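Diphosphomevalonate decarboxylase, putative (Trypanosoma brucei, PDB 2HKE) probably catalyses the ATP-dependent decarboxylation of (R)-5-diphosphomevalonate to isopentenyl diphosphate, a precursor of isoprenoids and sterols. Local coordinates at residues A[11-23]-A[149-163]. The protein carries 1 engineered substitution. Residues are numbered along the deposited sequence; the frame is centred on the assembly and turned at random.
Sequences PINIAFIKYWGKR and RSAFGGFVIWNKGEK. With SO4 (sulfate ion), chain C.
N13 and R149 meet at about a right angle, amide and guanidinium planes 87° apart, with two nitrogens of the arginine converging on one oxygen. NH2 of R149 lies 2.7 Å from N13 OD1, in the carbonyl plane, while NE adds a longer bond from above that plane. The bend of the arginine at chi3 (-53°) turns its guanidinium side-on to the asparagine and lays one face against the CB of A15. The other arm of the amide, ND2 of N13, gives an almost straight bond of 2.8 Å to S150 OG, which in turn donates to the carbonyl O of P11. This relay fixes the rotation of the N13 amide.

Aromatic contact follows at Y19, where CZ3 of W158 stands 3.4 Å above the centre of the phenol ring in a T-shaped stack, planes at 64°. The phenol OH donates to O4 of a sulfate, 2.6 Å away, and K22 NZ binds both this OH and sulfate O1; R77, S144, G145 and T200 also bond this anion, probably from the crystallisation liquor but consistent with a phosphate site.

Farther along, the extended R23 sends NH1 to the carbonyl O of K160 (2.8 Å), and a water links its NH2 to K163 O.

Strand 36-40 lies between strands 5-15 and 155-159, pairing antiparallel with both in the N-terminal domain's sheet, and F16 and I17 form a classic bulge opposite F37; M203 of helix 199-209 packs on Y19.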
loop_
_atom_site.group_PDB
_atom_site.type_symbol
_atom_site.label_atom_id
_atom_site.label_comp_id
_atom_site.label_asym_id
_atom_site.label_seq_id
_atom_site.Cartn_x
_atom_site.Cartn_y
_atom_site.Cartn_z
ATOM N N PRO A 11 2.775 7.367 4.730
ATOM C CA PRO A 11 2.145 6.094 5.099
ATOM C C PRO A 11 2.136 5.083 3.950
ATOM O O PRO A 11 2.277 5.475 2.782
ATOM C CB PRO A 11 0.718 6.528 5.334
ATOM C CG PRO A 11 0.473 7.521 4.235
ATOM C CD PRO A 11 1.794 8.299 4.144
ATOM N N ILE A 12 1.886 3.810 4.257
ATOM C CA ILE A 12 1.570 2.871 3.162
ATOM C C ILE A 12 0.128 3.048 2.709
ATOM O O ILE A 12 -0.655 3.739 3.329
ATOM C CB ILE A 12 1.850 1.395 3.568
ATOM C CG1 ILE A 12 1.050 0.980 4.791
ATOM C CG2 ILE A 12 3.356 1.190 3.810
ATOM C CD1 ILE A 12 1.154 -0.498 5.079
ATOM N N ASN A 13 -0.256 2.346 1.639
ATOM C CA ASN A 13 -1.628 2.303 1.223
ATOM C C ASN A 13 -1.926 0.882 0.780
ATOM O O ASN A 13 -0.984 0.058 0.561
ATOM C CB ASN A 13 -1.890 3.308 0.072
ATOM C CG ASN A 13 -1.189 2.949 -1.213
ATOM O OD1 ASN A 13 -1.661 2.107 -1.951
ATOM N ND2 ASN A 13 -0.058 3.589 -1.496
ATOM N N ILE A 14 -3.204 0.564 0.717
ATOM C CA ILE A 14 -3.633 -0.761 0.263
ATOM C C ILE A 14 -4.580 -0.630 -0.907
ATOM O O ILE A 14 -5.656 -0.078 -0.768
ATOM C CB ILE A 14 -4.224 -1.646 1.405
ATOM C CG1 ILE A 14 -4.630 -3.043 0.873
ATOM C CG2 ILE A 14 -5.432 -0.958 2.099
ATOM C CD1 ILE A 14 -3.392 -3.855 0.372
ATOM N N ALA A 15 -4.176 -1.180 -2.065
ATOM C CA ALA A 15 -5.036 -1.192 -3.234
ATOM C C ALA A 15 -6.157 -2.204 -3.063
ATOM O O ALA A 15 -5.880 -3.372 -2.756
ATOM C CB ALA A 15 -4.287 -1.559 -4.481
ATOM N N PHE A 16 -7.396 -1.770 -3.261
ATOM C CA PHE A 16 -8.515 -2.740 -3.370
ATOM C C PHE A 16 -8.873 -3.042 -4.826
ATOM O O PHE A 16 -9.477 -4.089 -5.082
ATOM C CB PHE A 16 -9.708 -2.315 -2.541
ATOM C CG PHE A 16 -10.149 -0.930 -2.809
ATOM C CD1 PHE A 16 -11.056 -0.699 -3.797
ATOM C CD2 PHE A 16 -9.658 0.147 -2.088
ATOM C CE1 PHE A 16 -11.473 0.569 -4.115
ATOM C CE2 PHE A 16 -10.080 1.451 -2.424
ATOM C CZ PHE A 16 -11.000 1.634 -3.414
ATOM N N ILE A 17 -8.556 -2.115 -5.751
ATOM C CA ILE A 17 -8.556 -2.354 -7.171
ATOM C C ILE A 17 -7.098 -2.344 -7.575
ATOM O O ILE A 17 -6.366 -1.356 -7.406
ATOM C CB ILE A 17 -9.456 -1.401 -7.990
ATOM C CG1 ILE A 17 -10.932 -1.687 -7.611
ATOM C CG2 ILE A 17 -9.184 -1.625 -9.533
ATOM C CD1 ILE A 17 -11.866 -0.625 -8.122
ATOM N N LYS A 18 -6.646 -3.502 -8.002
ATOM C CA LYS A 18 -5.217 -3.757 -8.107
ATOM C C LYS A 18 -4.423 -3.168 -9.274
ATOM O O LYS A 18 -4.860 -3.200 -10.415
ATOM C CB LYS A 18 -5.008 -5.256 -8.103
ATOM C CG LYS A 18 -5.674 -5.989 -6.914
ATOM C CD LYS A 18 -5.021 -5.561 -5.616
ATOM C CE LYS A 18 -5.500 -6.377 -4.420
ATOM N NZ LYS A 18 -4.818 -5.953 -3.116
ATOM N N TYR A 19 -3.213 -2.709 -8.955
ATOM C CA TYR A 19 -2.190 -2.413 -9.930
ATOM C C TYR A 19 -1.423 -3.731 -10.196
ATOM O O TYR A 19 -0.835 -4.281 -9.305
ATOM C CB TYR A 19 -1.254 -1.355 -9.359
ATOM C CG TYR A 19 0.127 -1.205 -9.992
ATOM C CD1 TYR A 19 0.276 -1.118 -11.372
ATOM C CD2 TYR A 19 1.270 -1.085 -9.195
ATOM C CE1 TYR A 19 1.532 -0.973 -11.939
ATOM C CE2 TYR A 19 2.522 -0.902 -9.745
ATOM C CZ TYR A 19 2.657 -0.877 -11.099
ATOM O OH TYR A 19 3.888 -0.678 -11.635
ATOM N N TRP A 20 -1.445 -4.232 -11.438
ATOM C CA TRP A 20 -0.685 -5.394 -11.794
ATOM C C TRP A 20 -0.494 -5.355 -13.292
ATOM O O TRP A 20 -1.338 -5.789 -14.034
ATOM C CB TRP A 20 -1.375 -6.679 -11.341
ATOM C CG TRP A 20 -0.474 -7.881 -11.356
ATOM C CD1 TRP A 20 -0.543 -8.950 -12.196
ATOM C CD2 TRP A 20 0.538 -8.163 -10.423
ATOM N NE1 TRP A 20 0.439 -9.874 -11.879
ATOM C CE2 TRP A 20 1.106 -9.408 -10.777
ATOM C CE3 TRP A 20 1.066 -7.472 -9.325
ATOM C CZ2 TRP A 20 2.165 -9.956 -10.080
ATOM C CZ3 TRP A 20 2.150 -8.037 -8.649
ATOM C CH2 TRP A 20 2.678 -9.261 -9.041
ATOM N N GLY A 21 0.613 -4.749 -13.707
ATOM C CA GLY A 21 0.996 -4.613 -15.084
ATOM C C GLY A 21 1.297 -3.192 -15.533
ATOM O O GLY A 21 0.479 -2.266 -15.313
ATOM N N LYS A 22 2.434 -3.030 -16.206
ATOM C CA LYS A 22 2.764 -1.811 -16.919
ATOM C C LYS A 22 2.491 -1.956 -18.423
ATOM O O LYS A 22 2.864 -2.974 -19.038
ATOM C CB LYS A 22 4.221 -1.431 -16.689
ATOM C CG LYS A 22 4.565 -1.207 -15.203
ATOM C CD LYS A 22 6.050 -1.071 -15.002
ATOM C CE LYS A 22 6.544 -0.942 -13.555
ATOM N NZ LYS A 22 6.219 -2.108 -12.757
ATOM N N ARG A 23 1.861 -0.943 -18.996
ATOM C CA ARG A 23 1.546 -0.946 -20.412
ATOM C C ARG A 23 2.739 -0.665 -21.325
ATOM O O ARG A 23 3.834 -0.289 -20.880
ATOM C CB ARG A 23 0.388 0.010 -20.688
ATOM C CG ARG A 23 0.702 1.479 -20.515
ATOM C CD ARG A 23 -0.477 2.338 -20.963
ATOM N NE ARG A 23 -0.198 3.772 -21.028
ATOM C CZ ARG A 23 -0.503 4.661 -20.078
ATOM N NH1 ARG A 23 -0.992 4.272 -18.917
ATOM N NH2 ARG A 23 -0.244 5.948 -20.258
ATOM N N ARG A 149 0.138 6.612 -4.901
ATOM C CA ARG A 149 -1.153 6.731 -4.250
ATOM C C ARG A 149 -1.068 7.139 -2.778
ATOM O O ARG A 149 -2.087 7.430 -2.174
ATOM C CB ARG A 149 -1.956 5.447 -4.391
ATOM C CG ARG A 149 -2.233 5.002 -5.867
ATOM C CD ARG A 149 -3.173 3.795 -5.844
ATOM N NE ARG A 149 -2.626 2.753 -4.948
ATOM C CZ ARG A 149 -1.988 1.656 -5.314
ATOM N NH1 ARG A 149 -1.853 1.337 -6.596
ATOM N NH2 ARG A 149 -1.464 0.878 -4.379
ATOM N N SER A 150 0.142 7.138 -2.206
ATOM C CA SER A 150 0.332 7.556 -0.831
ATOM C C SER A 150 0.407 9.103 -0.672
ATOM O O SER A 150 0.555 9.603 0.478
ATOM C CB SER A 150 1.503 6.810 -0.207
ATOM O OG SER A 150 1.106 5.516 0.214
ATOM N N ALA A 151 0.310 9.824 -1.792
ATOM C CA ALA A 151 0.459 11.271 -1.824
ATOM C C ALA A 151 -0.711 11.998 -1.188
ATOM O O ALA A 151 -0.570 13.163 -0.811
ATOM C CB ALA A 151 0.698 11.782 -3.318
ATOM N N PHE A 152 -1.840 11.312 -1.028
ATOM C CA PHE A 152 -3.063 11.879 -0.531
ATOM C C PHE A 152 -3.617 10.961 0.516
ATOM O O PHE A 152 -3.401 9.736 0.441
ATOM C CB PHE A 152 -4.105 11.965 -1.620
ATOM C CG PHE A 152 -3.661 12.713 -2.807
ATOM C CD1 PHE A 152 -3.639 14.101 -2.777
ATOM C CD2 PHE A 152 -3.270 12.057 -3.960
ATOM C CE1 PHE A 152 -3.191 14.816 -3.901
ATOM C CE2 PHE A 152 -2.828 12.732 -5.049
ATOM C CZ PHE A 152 -2.801 14.117 -5.042
ATOM N N GLY A 153 -4.352 11.560 1.451
ATOM C CA GLY A 153 -5.167 10.827 2.421
ATOM C C GLY A 153 -6.413 10.270 1.765
ATOM O O GLY A 153 -6.772 10.630 0.640
ATOM N N GLY A 154 -7.087 9.376 2.460
ATOM C CA GLY A 154 -8.378 8.935 2.033
ATOM C C GLY A 154 -8.396 7.808 1.041
ATOM O O GLY A 154 -7.592 6.893 1.156
ATOM N N PHE A 155 -9.314 7.892 0.079
ATOM C CA PHE A 155 -9.458 6.893 -0.998
ATOM C C PHE A 155 -8.869 7.546 -2.252
ATOM O O PHE A 155 -9.246 8.655 -2.640
ATOM C CB PHE A 155 -10.890 6.543 -1.232
ATOM C CG PHE A 155 -11.527 5.742 -0.141
ATOM C CD1 PHE A 155 -11.839 6.311 1.065
ATOM C CD2 PHE A 155 -11.863 4.415 -0.345
ATOM C CE1 PHE A 155 -12.482 5.550 2.059
ATOM C CE2 PHE A 155 -12.483 3.658 0.649
ATOM C CZ PHE A 155 -12.796 4.251 1.832
ATOM N N VAL A 156 -7.918 6.874 -2.878
ATOM C CA VAL A 156 -7.085 7.475 -3.911
ATOM C C VAL A 156 -7.108 6.604 -5.163
ATOM O O VAL A 156 -6.894 5.387 -5.071
ATOM C CB VAL A 156 -5.632 7.622 -3.379
ATOM C CG1 VAL A 156 -4.689 8.198 -4.414
ATOM C CG2 VAL A 156 -5.650 8.470 -2.073
ATOM N N ILE A 157 -7.362 7.248 -6.292
ATOM C CA ILE A 157 -7.277 6.614 -7.607
ATOM C C ILE A 157 -5.954 6.925 -8.289
ATOM O O ILE A 157 -5.580 8.067 -8.432
ATOM C CB ILE A 157 -8.404 7.093 -8.501
ATOM C CG1 ILE A 157 -9.761 6.656 -7.933
ATOM C CG2 ILE A 157 -8.230 6.537 -9.946
ATOM C CD1 ILE A 157 -10.964 7.402 -8.631
ATOM N N TRP A 158 -5.260 5.898 -8.777
ATOM C CA TRP A 158 -4.167 6.126 -9.680
ATOM C C TRP A 158 -4.785 6.054 -11.070
ATOM O O TRP A 158 -5.225 4.962 -11.511
ATOM C CB TRP A 158 -3.094 5.009 -9.508
ATOM C CG TRP A 158 -1.916 5.141 -10.392
ATOM C CD1 TRP A 158 -1.651 6.160 -11.271
ATOM C CD2 TRP A 158 -0.848 4.198 -10.543
ATOM N NE1 TRP A 158 -0.473 5.914 -11.943
ATOM C CE2 TRP A 158 0.042 4.726 -11.510
ATOM C CE3 TRP A 158 -0.537 2.985 -9.931
ATOM C CZ2 TRP A 158 1.198 4.065 -11.902
ATOM C CZ3 TRP A 158 0.637 2.315 -10.350
ATOM C CH2 TRP A 158 1.482 2.892 -11.309
ATOM N N ASN A 159 -4.893 7.214 -11.711
ATOM C CA ASN A 159 -5.370 7.340 -13.067
ATOM C C ASN A 159 -4.282 6.886 -14.042
ATOM O O ASN A 159 -3.187 7.414 -14.040
ATOM C CB ASN A 159 -5.799 8.799 -13.355
ATOM C CG ASN A 159 -6.790 9.294 -12.371
ATOM O OD1 ASN A 159 -7.968 8.951 -12.445
ATOM N ND2 ASN A 159 -6.307 9.987 -11.356
ATOM N N LYS A 160 -4.586 5.900 -14.890
ATOM C CA LYS A 160 -3.580 5.360 -15.813
ATOM C C LYS A 160 -3.064 6.339 -16.846
ATOM O O LYS A 160 -1.908 6.261 -17.244
ATOM C CB LYS A 160 -4.062 4.083 -16.516
ATOM C CG LYS A 160 -5.206 4.226 -17.413
ATOM C CD LYS A 160 -5.443 2.852 -18.074
ATOM C CE LYS A 160 -6.829 2.796 -18.590
ATOM N NZ LYS A 160 -7.038 3.860 -19.588
ATOM N N GLY A 161 -3.904 7.291 -17.226
ATOM C CA GLY A 161 -3.527 8.254 -18.259
ATOM C C GLY A 161 -3.505 7.611 -19.636
ATOM O O GLY A 161 -3.631 6.365 -19.805
ATOM N N GLU A 162 -3.389 8.468 -20.632
ATOM C CA GLU A 162 -3.232 8.000 -21.996
ATOM C C GLU A 162 -2.012 8.575 -22.727
ATOM O O GLU A 162 -1.690 8.132 -23.822
ATOM C CB GLU A 162 -4.522 8.285 -22.771
ATOM C CG GLU A 162 -4.975 9.727 -22.780
ATOM C CD GLU A 162 -6.228 9.951 -23.648
ATOM O OE1 GLU A 162 -6.939 8.967 -23.933
ATOM O OE2 GLU A 162 -6.512 11.117 -24.030
ATOM N N LYS A 163 -1.294 9.503 -22.099
ATOM C CA LYS A 163 -0.165 10.163 -22.739
ATOM C C LYS A 163 1.129 9.384 -22.554
ATOM O O LYS A 163 1.512 9.016 -21.413
ATOM C CB LYS A 163 -0.008 11.586 -22.197
ATOM C CG LYS A 163 -1.216 12.451 -22.515
ATOM C CD LYS A 163 -1.071 13.886 -21.984
ATOM C CE LYS A 163 -2.261 14.732 -22.455
ATOM N NZ LYS A 163 -2.105 16.171 -22.080
HETATM S S SO4 C . 6.693 -1.051 -9.414
HETATM O O1 SO4 C . 7.359 -1.792 -10.468
HETATM O O2 SO4 C . 5.840 -1.937 -8.657
HETATM O O3 SO4 C . 7.678 -0.474 -8.507
HETATM O O4 SO4 C . 5.856 -0.002 -10.002
HETATM O O HOH W 1 0.139 8.611 -19.194
#